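Local coordinates for protein NADPH-flavin oxidoreductase (Vibrio parahaemolyticus serotype O3:K6, PDB 5UU6) that binds flavin mononucleotide and probably uses NADPH to reduce flavins or nitro compounds, as a dimeric nitroreductase of the flavin oxidoreductase frp family, at residues A[85-90]-A[147-152]. Residues are numbered along the deposited sequence; the frame is centred on the assembly and turned at random.
Sequences DYQRHA and GLPQNT
The contact lies at the end of two neighbouring inner strands of the antiparallel sheet, where 78-85 passes into helix 87-92 and a type II beta turn, Pro149 to Thr152, leads into 152-161. Asp85 and Thr152 form a non-hydrogen-bonded antiparallel pair, their side chains side by side on one face of the sheet, with Asp85 OD1 3.6 Å from Thr152 CG2. Just past this pair, Tyr86 N donates to Asn151 O at 2.8 Å, and that carbonyl also lies at the edge of the tyrosine ring. Gln87 reaches onto the turn. Gln87 CG, anti to the backbone N (chi1 -180°), packs against Pro149 CG at 3.6 Å, and the bent chain brings Gln87 NE2 to Gln150 O at 2.9 Å. This bond is nearly straight (171°), and the acceptor lies in the Gln87 amide plane, although NE2 approaches from above the carbonyl plane. Asn151 lays CB against the Tyr86-Gln87 peptide, while Asn151 ND2 sits 3.5 Å from Ala90 CB. Within the turn, Thr152 OG1 donates to Pro149 O at 2.8 Å. Asp85 OD1 accepts from Arg88 N at 3.0 Å; Asp85 OD2 is hydrogen-bonded to Ser50 and to Tyr184 of the second subunit, which also packs on Gln87 and Pro149. The arrangement is a beta turn docked on a helix start whose first turn is held by the Asx motif of Asp85, here joining neighbouring strands of the nitroreductase sheet at the dimer interface.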
# COMPACT_ATOMS: atom_id res chain seq x y z
N ASP A 85 0.41 13.34 -0.73
CA ASP A 85 0.92 14.70 -0.54
C ASP A 85 1.96 15.01 -1.61
O ASP A 85 3.09 14.53 -1.52
CB ASP A 85 1.50 14.89 0.87
CG ASP A 85 1.78 16.37 1.22
OD1 ASP A 85 1.99 17.20 0.29
OD2 ASP A 85 1.82 16.70 2.43
N TYR A 86 1.55 15.77 -2.63
CA TYR A 86 2.48 16.45 -3.53
C TYR A 86 2.54 17.95 -3.24
O TYR A 86 3.12 18.72 -4.03
CB TYR A 86 2.10 16.18 -5.00
CG TYR A 86 2.36 14.73 -5.34
CD1 TYR A 86 3.63 14.30 -5.66
CD2 TYR A 86 1.33 13.77 -5.30
CE1 TYR A 86 3.88 12.97 -5.95
CE2 TYR A 86 1.57 12.43 -5.57
CZ TYR A 86 2.84 12.03 -5.90
OH TYR A 86 3.11 10.69 -6.18
N GLN A 87 1.95 18.40 -2.13
CA GLN A 87 2.01 19.81 -1.80
C GLN A 87 3.36 20.19 -1.20
O GLN A 87 3.84 21.30 -1.44
CB GLN A 87 0.87 20.21 -0.86
CG GLN A 87 0.87 21.70 -0.46
CD GLN A 87 0.98 22.67 -1.63
OE1 GLN A 87 1.90 23.47 -1.69
NE2 GLN A 87 0.03 22.62 -2.55
N ARG A 88 3.99 19.31 -0.42
CA ARG A 88 5.36 19.59 0.02
C ARG A 88 6.25 19.88 -1.18
O ARG A 88 7.01 20.86 -1.19
CB ARG A 88 5.93 18.43 0.84
CG ARG A 88 5.43 18.33 2.26
CD ARG A 88 6.32 17.39 3.07
NE ARG A 88 6.26 16.01 2.59
CZ ARG A 88 5.48 15.07 3.12
NH1 ARG A 88 4.69 15.39 4.15
NH2 ARG A 88 5.48 13.83 2.64
N HIS A 89 6.15 19.04 -2.22
CA HIS A 89 6.97 19.24 -3.40
C HIS A 89 6.63 20.56 -4.11
O HIS A 89 7.54 21.31 -4.50
CB HIS A 89 6.82 18.05 -4.34
CG HIS A 89 6.93 16.73 -3.64
ND1 HIS A 89 5.89 16.17 -2.93
CD2 HIS A 89 7.97 15.87 -3.53
CE1 HIS A 89 6.28 15.02 -2.41
NE2 HIS A 89 7.54 14.82 -2.76
N ALA A 90 5.34 20.87 -4.27
CA ALA A 90 4.95 22.12 -4.93
C ALA A 90 5.32 23.34 -4.10
O ALA A 90 5.57 24.42 -4.65
CB ALA A 90 3.46 22.12 -5.26
N GLY A 147 -8.55 20.63 6.37
CA GLY A 147 -7.84 21.76 5.78
C GLY A 147 -6.79 21.39 4.76
O GLY A 147 -5.72 22.02 4.72
N LEU A 148 -7.06 20.36 3.91
CA LEU A 148 -6.00 19.95 2.99
C LEU A 148 -5.86 20.95 1.85
O LEU A 148 -6.86 21.40 1.28
CB LEU A 148 -6.28 18.57 2.42
CG LEU A 148 -6.52 17.47 3.45
CD1 LEU A 148 -6.78 16.20 2.68
CD2 LEU A 148 -5.29 17.34 4.34
N PRO A 149 -4.62 21.30 1.47
CA PRO A 149 -4.40 22.15 0.30
C PRO A 149 -4.53 21.36 -1.01
O PRO A 149 -4.77 20.16 -1.04
CB PRO A 149 -2.96 22.62 0.49
CG PRO A 149 -2.28 21.47 1.18
CD PRO A 149 -3.36 20.89 2.10
N GLN A 150 -4.39 22.09 -2.11
CA GLN A 150 -4.24 21.47 -3.41
C GLN A 150 -3.04 20.52 -3.42
O GLN A 150 -2.10 20.66 -2.62
CB GLN A 150 -4.07 22.57 -4.47
CG GLN A 150 -5.35 23.39 -4.69
CD GLN A 150 -6.53 22.51 -5.09
OE1 GLN A 150 -7.41 22.22 -4.27
NE2 GLN A 150 -6.55 22.08 -6.34
N ASN A 151 -3.10 19.53 -4.31
CA ASN A 151 -2.06 18.52 -4.48
C ASN A 151 -2.00 17.52 -3.33
O ASN A 151 -1.01 16.80 -3.20
CB ASN A 151 -0.66 19.14 -4.67
CG ASN A 151 -0.46 19.76 -6.05
OD1 ASN A 151 -1.40 19.91 -6.83
ND2 ASN A 151 0.79 20.11 -6.37
N THR A 152 -3.02 17.47 -2.48
CA THR A 152 -3.15 16.44 -1.45
C THR A 152 -4.56 15.88 -1.52
O THR A 152 -5.48 16.53 -2.02
CB THR A 152 -2.88 16.99 -0.03
OG1 THR A 152 -3.93 17.91 0.33
CG2 THR A 152 -1.60 17.75 0.01